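PDB 6Y9I: major Capsid Protein VP1 from Chimpanzee polyomavirus Bob, which forms the pentameric capsomers of the polyomavirus outer shell and binds glycan receptors on the host cell. Local coordinates for the interface of chains A and B. Coordinates in Å, arbitrary orientation; residue numbers count along the deposited sequence, not the author numbering. Chains: chain A/B, Major Capsid Protein VP1.

Three patches of one seam join neighbouring VP1 copies, each between chain A and chain B. The C-alpha centres of contact 1 and contact 3 lie about 9 Å apart, those of contacts 2 and 3 about 12 Å, and those of contacts 1 and 2 about 14 Å. B:Ser203 serves contacts 1 and 3, and B:Glu200 serves contacts 2 and 3. On chain A the 3-10 helix 101-105 supplies residues to all three. The interface is not an exact two-fold, which fits a head-to-tail seam repeated round the pentamer of five copies in the deposited assembly.

Contact 1: the interface of chains A and B. Residues chain A 97, 102, 230; chain B 132-134, 203-204, 214, 217.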
loop_
_atom_site.group_PDB
_atom_site.type_symbol
_atom_site.label_atom_id
_atom_site.label_comp_id
_atom_site.label_asym_id
_atom_site.label_seq_id
_atom_site.Cartn_x
_atom_site.Cartn_y
_atom_site.Cartn_z
ATOM N N GLU A 97 15.691 7.593 -13.188
ATOM C CA GLU A 97 14.543 6.939 -13.821
ATOM C C GLU A 97 14.942 5.535 -14.242
ATOM O O GLU A 97 16.029 5.377 -14.827
ATOM C CB GLU A 97 14.134 7.743 -15.045
ATOM C CG GLU A 97 12.992 7.121 -15.776
ATOM C CD GLU A 97 11.697 7.830 -15.489
ATOM O OE1 GLU A 97 11.418 8.062 -14.282
ATOM O OE2 GLU A 97 11.004 8.173 -16.480
ATOM N N GLY A 102 7.582 -0.071 -19.610
ATOM C CA GLY A 102 6.534 -0.521 -20.536
ATOM C C GLY A 102 6.792 -1.906 -21.094
ATOM O O GLY A 102 5.815 -2.646 -21.276
ATOM N N PHE A 230 7.514 6.080 -12.888
ATOM C CA PHE A 230 8.476 6.822 -13.731
ATOM C C PHE A 230 7.914 8.229 -13.912
ATOM O O PHE A 230 6.704 8.404 -14.113
ATOM C CB PHE A 230 8.746 6.048 -15.025
ATOM C CG PHE A 230 7.538 5.629 -15.817
ATOM C CD1 PHE A 230 6.754 4.560 -15.404
ATOM C CD2 PHE A 230 7.184 6.302 -16.979
ATOM C CE1 PHE A 230 5.655 4.160 -16.148
ATOM C CE2 PHE A 230 6.089 5.895 -17.729
ATOM C CZ PHE A 230 5.344 4.807 -17.323
ATOM N N TYR B 132 -0.818 -0.102 -16.614
ATOM C CA TYR B 132 0.237 0.828 -17.071
ATOM C C TYR B 132 -0.449 2.142 -17.305
ATOM O O TYR B 132 -1.298 2.164 -18.180
ATOM C CB TYR B 132 0.951 0.332 -18.324
ATOM C CG TYR B 132 2.101 1.182 -18.776
ATOM C CD1 TYR B 132 3.396 0.940 -18.356
ATOM C CD2 TYR B 132 1.896 2.209 -19.675
ATOM C CE1 TYR B 132 4.469 1.692 -18.824
ATOM C CE2 TYR B 132 2.957 2.964 -20.162
ATOM C CZ TYR B 132 4.251 2.693 -19.751
ATOM O OH TYR B 132 5.268 3.485 -20.228
ATOM N N HIS B 133 -0.114 3.150 -16.515
ATOM C CA HIS B 133 -0.787 4.456 -16.536
ATOM C C HIS B 133 0.277 5.536 -16.678
ATOM O O HIS B 133 1.204 5.580 -15.874
ATOM C CB HIS B 133 -1.664 4.625 -15.305
ATOM C CG HIS B 133 -2.742 3.607 -15.259
ATOM N ND1 HIS B 133 -3.849 3.694 -16.083
ATOM C CD2 HIS B 133 -2.877 2.474 -14.531
ATOM C CE1 HIS B 133 -4.625 2.649 -15.854
ATOM N NE2 HIS B 133 -4.071 1.911 -14.889
ATOM N N MET B 134 0.144 6.353 -17.703
ATOM C CA MET B 134 1.090 7.449 -17.953
ATOM C C MET B 134 0.298 8.588 -18.564
ATOM O O MET B 134 -0.504 8.326 -19.500
ATOM C CB MET B 134 2.184 7.030 -18.928
ATOM C CG MET B 134 3.279 8.069 -18.972
ATOM S SD MET B 134 3.816 8.556 -20.595
ATOM C CE MET B 134 2.270 8.748 -21.476
ATOM N N SER B 203 9.480 4.040 -24.041
ATOM C CA SER B 203 9.325 4.708 -22.727
ATOM C C SER B 203 9.607 6.186 -22.925
ATOM O O SER B 203 10.395 6.550 -23.809
ATOM C CB SER B 203 10.279 4.136 -21.697
ATOM O OG SER B 203 9.915 2.822 -21.365
ATOM N N PRO B 204 9.071 7.056 -22.043
ATOM C CA PRO B 204 9.485 8.458 -22.031
ATOM C C PRO B 204 11.001 8.459 -21.863
ATOM O O PRO B 204 11.472 7.678 -21.061
ATOM C CB PRO B 204 8.756 9.081 -20.851
ATOM C CG PRO B 204 7.580 8.136 -20.609
ATOM C CD PRO B 204 8.081 6.752 -20.992
ATOM N N TYR B 214 6.087 14.267 -17.559
ATOM C CA TYR B 214 5.392 12.959 -17.645
ATOM C C TYR B 214 5.363 12.284 -16.262
ATOM O O TYR B 214 6.260 12.525 -15.401
ATOM C CB TYR B 214 5.992 12.119 -18.760
ATOM C CG TYR B 214 7.406 11.683 -18.532
ATOM C CD1 TYR B 214 7.679 10.551 -17.788
ATOM C CD2 TYR B 214 8.465 12.395 -19.060
ATOM C CE1 TYR B 214 8.973 10.150 -17.544
ATOM C CE2 TYR B 214 9.773 11.986 -18.857
ATOM C CZ TYR B 214 10.020 10.862 -18.101
ATOM O OH TYR B 214 11.292 10.433 -17.933
ATOM N N SER B 217 3.017 5.100 -13.833
ATOM C CA SER B 217 2.892 4.038 -12.810
ATOM C C SER B 217 2.656 2.698 -13.515
ATOM O O SER B 217 1.860 2.648 -14.474
ATOM C CB SER B 217 1.789 4.378 -11.842
ATOM O OG SER B 217 1.413 3.249 -11.074
HETATM O O HOH W 1 7.934 3.054 -19.435
HETATM O O HOH W 2 10.681 6.410 -18.574
#
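The ring of A:Phe230, from strand 227-231, enters chain B between B:Tyr132, B:Met134, B:Pro204 and the backbone of B:Ser217, hiding 66 Å² of its surface. With CG between the backbone N and the carbonyl carbon (chi1 52°), the ring is turned out into chain B and touches with its far end: CZ lies 3.4 Å from B:Tyr132 CZ, the two side chains crossing at about a right angle. CE2 meets B:Met134 CG at 3.8 Å, while B:Pro204 CD comes within 3.9 Å of the same CE2 atom. Beside this core, B:Tyr132 also lays CE1 3.5 Å from A:Gly102 CA.

B:Tyr214 directs its phenol OH to the carboxylate of A:Glu97, donating a hydrogen bond to OE2 over 2.7 Å. The donor arrives 53° out of the carboxylate plane, yet OE2 itself lies in the plane of the tyrosine ring, at its edge. B:Pro204 CB sits over the centre of one face of that ring and probably helps hold it. Water 2 links OE2 to the carbonyl oxygen of B:Pro204, and water 1 joins A:Gly102 N, B:Tyr132 OH and B:Ser203 OG. An aromatic plug with a hydrated polar rim thus ties adjacent VP1 subunits together in the pentamer.

Contact 2: the interface of chains A and B. Residues chain A 105-107; chain B 65, 130, 200, 272, 274.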
loop_
_atom_site.group_PDB
_atom_site.type_symbol
_atom_site.label_atom_id
_atom_site.label_comp_id
_atom_site.label_asym_id
_atom_site.label_seq_id
_atom_site.Cartn_x
_atom_site.Cartn_y
_atom_site.Cartn_z
ATOM N N ILE A 105 5.102 -5.241 -19.723
ATOM C CA ILE A 105 3.714 -5.711 -20.030
ATOM C C ILE A 105 3.763 -6.978 -20.896
ATOM O O ILE A 105 2.731 -7.647 -20.956
ATOM C CB ILE A 105 2.819 -4.637 -20.690
ATOM C CG1 ILE A 105 3.170 -4.433 -22.168
ATOM C CG2 ILE A 105 2.864 -3.328 -19.893
ATOM C CD1 ILE A 105 2.126 -3.679 -22.993
ATOM N N SER A 106 4.894 -7.338 -21.521
ATOM C CA SER A 106 4.948 -8.462 -22.496
ATOM C C SER A 106 4.391 -9.741 -21.873
ATOM O O SER A 106 4.864 -10.148 -20.783
ATOM C CB SER A 106 6.312 -8.746 -23.038
ATOM O OG SER A 106 6.232 -9.812 -23.991
ATOM N N VAL A 107 3.458 -10.379 -22.580
ATOM C CA VAL A 107 2.953 -11.726 -22.219
ATOM C C VAL A 107 3.218 -12.646 -23.422
ATOM O O VAL A 107 2.517 -13.637 -23.579
ATOM C CB VAL A 107 1.495 -11.685 -21.722
ATOM C CG1 VAL A 107 1.369 -10.895 -20.430
ATOM C CG2 VAL A 107 0.515 -11.110 -22.727
ATOM N N PRO B 65 -0.507 -2.706 -27.363
ATOM C CA PRO B 65 -0.972 -1.420 -26.856
ATOM C C PRO B 65 0.032 -0.304 -27.139
ATOM O O PRO B 65 1.203 -0.562 -27.141
ATOM C CB PRO B 65 -1.122 -1.656 -25.347
ATOM C CG PRO B 65 -1.328 -3.143 -25.222
ATOM C CD PRO B 65 -0.490 -3.748 -26.321
ATOM N N MET B 130 -2.003 -6.486 -15.299
ATOM C CA MET B 130 -1.049 -5.374 -15.424
ATOM C C MET B 130 -1.758 -4.070 -15.788
ATOM O O MET B 130 -2.591 -4.013 -16.751
ATOM C CB MET B 130 0.036 -5.691 -16.445
ATOM C CG MET B 130 -0.483 -5.979 -17.811
ATOM S SD MET B 130 0.774 -6.955 -18.593
ATOM C CE MET B 130 0.302 -8.566 -17.961
ATOM N N GLU B 200 5.257 -1.458 -25.095
ATOM C CA GLU B 200 6.215 -2.547 -24.784
ATOM C C GLU B 200 7.584 -2.307 -25.429
ATOM O O GLU B 200 8.513 -3.031 -25.075
ATOM C CB GLU B 200 5.681 -3.922 -25.167
ATOM C CG GLU B 200 5.593 -4.186 -26.660
ATOM C CD GLU B 200 4.683 -5.366 -26.954
ATOM O OE1 GLU B 200 3.430 -5.185 -26.886
ATOM O OE2 GLU B 200 5.230 -6.497 -27.158
ATOM N N ILE B 272 -5.304 -13.653 -23.891
ATOM C CA ILE B 272 -5.783 -12.407 -23.240
ATOM C C ILE B 272 -5.966 -11.312 -24.280
ATOM O O ILE B 272 -5.377 -11.376 -25.345
ATOM C CB ILE B 272 -4.835 -11.973 -22.093
ATOM C CG1 ILE B 272 -3.435 -11.659 -22.611
ATOM C CG2 ILE B 272 -4.808 -12.992 -20.957
ATOM C CD1 ILE B 272 -3.269 -10.218 -23.061
ATOM N N TYR B 274 -5.639 -6.947 -23.828
ATOM C CA TYR B 274 -5.517 -5.746 -22.975
ATOM C C TYR B 274 -6.816 -4.945 -23.089
ATOM O O TYR B 274 -7.411 -4.947 -24.181
ATOM C CB TYR B 274 -4.325 -4.931 -23.440
ATOM C CG TYR B 274 -2.992 -5.597 -23.237
ATOM C CD1 TYR B 274 -2.383 -5.607 -21.991
ATOM C CD2 TYR B 274 -2.321 -6.177 -24.287
ATOM C CE1 TYR B 274 -1.137 -6.191 -21.796
ATOM C CE2 TYR B 274 -1.059 -6.719 -24.127
ATOM C CZ TYR B 274 -0.471 -6.743 -22.877
ATOM O OH TYR B 274 0.767 -7.296 -22.736
HETATM O O HOH W 3 2.252 -8.526 -24.471
#
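A:Ile105 closes the 3-10 helix 101-105 with a last helical turn of the backbone, after which the chain extends at A:Ser106 and presents the A:Ile105 carbonyl to strand 272-276 of chain B. In this polyomavirus VP1 capsomer seam, B:Tyr274 donates its phenol OH to A:Ile105 O across 2.7 Å. The approach makes a C=O...donor angle of 125° and comes from above the carbonyl plane, 55° out of it. Water 3 bridges the same OH, 2.6 Å away, to the backbone N of A:Val107, so the tyrosine oxygen is tied to both sides of A:Ser106.

The carbonyl oxygen, the water and B:Met130 SD all lie at the edge of the tyrosine ring, in its plane, whereas B:Ile272 CD1 sits above one face near the rim. A:Ile105 runs obliquely past this ring, with CD1 4.0 Å from CZ. Its CG1 packs at 3.9 Å against CB of B:Glu200, the two side chains crossing at about a right angle. B:Met130 bends at chi3 (84°), bringing its methyl CE to within 3.6 Å of A:Val107 CG1. The other valine branch, CG2, meets B:Ile272 CD1 tip to tip at 3.9 Å.

Contact 3: the interface of chains A and B. Residues chain A 99-100, 103, 275, 277; chain B 147, 199-200, 203.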
loop_
_atom_site.group_PDB
_atom_site.type_symbol
_atom_site.label_atom_id
_atom_site.label_comp_id
_atom_site.label_asym_id
_atom_site.label_seq_id
_atom_site.Cartn_x
_atom_site.Cartn_y
_atom_site.Cartn_z
ATOM N N VAL A 99 14.348 2.980 -17.001
ATOM C CA VAL A 99 13.887 3.147 -18.410
ATOM C C VAL A 99 13.458 1.807 -18.992
ATOM O O VAL A 99 14.166 0.803 -18.765
ATOM C CB VAL A 99 14.960 3.816 -19.293
ATOM C CG1 VAL A 99 14.493 3.910 -20.727
ATOM C CG2 VAL A 99 15.262 5.209 -18.778
ATOM N N GLY A 100 12.332 1.804 -19.699
ATOM C CA GLY A 100 11.793 0.629 -20.403
ATOM C C GLY A 100 10.781 -0.151 -19.577
ATOM O O GLY A 100 10.584 -1.338 -19.860
ATOM N N SER A 103 8.056 -2.260 -21.339
ATOM C CA SER A 103 8.493 -3.607 -21.812
ATOM C C SER A 103 8.018 -4.711 -20.860
ATOM O O SER A 103 7.786 -5.842 -21.297
ATOM C CB SER A 103 9.999 -3.645 -22.070
ATOM O OG SER A 103 10.771 -3.794 -20.880
ATOM N N ARG A 275 15.392 -10.429 -14.583
ATOM C CA ARG A 275 15.389 -9.357 -15.606
ATOM C C ARG A 275 15.710 -8.026 -14.917
ATOM O O ARG A 275 15.103 -7.736 -13.873
ATOM C CB ARG A 275 14.037 -9.377 -16.325
ATOM C CG ARG A 275 13.817 -8.276 -17.348
ATOM C CD ARG A 275 14.925 -8.133 -18.380
ATOM N NE ARG A 275 14.563 -7.165 -19.395
ATOM C CZ ARG A 275 15.446 -6.484 -20.152
ATOM N NH1 ARG A 275 16.744 -6.645 -19.991
ATOM N NH2 ARG A 275 15.039 -5.644 -21.085
ATOM N N LEU A 277 16.509 -3.603 -15.723
ATOM C CA LEU A 277 16.338 -2.487 -16.678
ATOM C C LEU A 277 17.430 -1.454 -16.442
ATOM O O LEU A 277 17.981 -1.332 -15.352
ATOM C CB LEU A 277 14.940 -1.880 -16.533
ATOM C CG LEU A 277 13.801 -2.787 -16.983
ATOM C CD1 LEU A 277 12.432 -2.191 -16.677
ATOM C CD2 LEU A 277 13.929 -3.100 -18.458
ATOM N N ILE B 147 13.323 0.152 -26.362
ATOM C CA ILE B 147 13.856 -1.059 -25.697
ATOM C C ILE B 147 13.152 -2.294 -26.286
ATOM O O ILE B 147 12.139 -2.149 -26.965
ATOM C CB ILE B 147 13.643 -0.964 -24.179
ATOM C CG1 ILE B 147 14.555 -1.947 -23.437
ATOM C CG2 ILE B 147 12.177 -1.207 -23.865
ATOM C CD1 ILE B 147 14.706 -1.678 -21.980
ATOM N N ILE B 199 3.790 0.598 -26.293
ATOM C CA ILE B 199 4.198 0.749 -24.859
ATOM C C ILE B 199 5.309 -0.249 -24.519
ATOM O O ILE B 199 6.212 0.134 -23.740
ATOM C CB ILE B 199 2.974 0.586 -23.949
ATOM C CG1 ILE B 199 2.048 1.804 -24.073
ATOM C CG2 ILE B 199 3.420 0.336 -22.540
ATOM C CD1 ILE B 199 0.622 1.491 -23.784
ATOM N N GLU B 200 5.257 -1.458 -25.095
ATOM C CA GLU B 200 6.215 -2.547 -24.784
ATOM C C GLU B 200 7.584 -2.307 -25.429
ATOM O O GLU B 200 8.513 -3.031 -25.075
ATOM C CB GLU B 200 5.681 -3.922 -25.167
ATOM C CG GLU B 200 5.593 -4.186 -26.660
ATOM C CD GLU B 200 4.683 -5.366 -26.954
ATOM O OE1 GLU B 200 3.430 -5.185 -26.886
ATOM O OE2 GLU B 200 5.230 -6.497 -27.158
ATOM N N SER B 203 9.480 4.040 -24.041
ATOM C CA SER B 203 9.325 4.708 -22.727
ATOM C C SER B 203 9.607 6.186 -22.925
ATOM O O SER B 203 10.395 6.550 -23.809
ATOM C CB SER B 203 10.279 4.136 -21.697
ATOM O OG SER B 203 9.915 2.822 -21.365
#
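A:Ser103 OG donates a hydrogen bond to A:Gly100 O over 2.7 Å, within a turn of chain A whose two residues both touch chain B. The donor meets that oxygen at a C=O...donor angle of 164°, almost in line with the C=O bond, which ties the glycine turn, where A:Gly100 has a positive phi of 94°, to the following 3-10 helix. Across the seam A:Gly100 N lies 3.1 Å from B:Ser203 OG, a bent and probably weak hydrogen bond from backbone amide to side-chain hydroxyl. With chi1 at -69°, B:Ser203 holds OG anti to its own carbonyl carbon, which brings the hydroxyl beside the glycine.

B:Ile147, with 44 Å² hidden, packs over this turn through two branches. Its CG2 methyl lies 3.7 Å from A:Ser103 CB, and also faces A:Gly100 CA. The other branch extends and puts CD1 3.9 Å from A:Leu277 CD2; these side chains cross at about a right angle. A:Arg275 comes from the opposite direction, bringing NH2 to the same methyl. In the 3-10 helix, A:Ser103 CA comes within 3.3 Å of the carbonyl oxygen of B:Glu200. In the fold, this chain A turn links strand 87-98 to the 3-10 helix 101-105, and lies against loop residues and strand 202-204 of chain B.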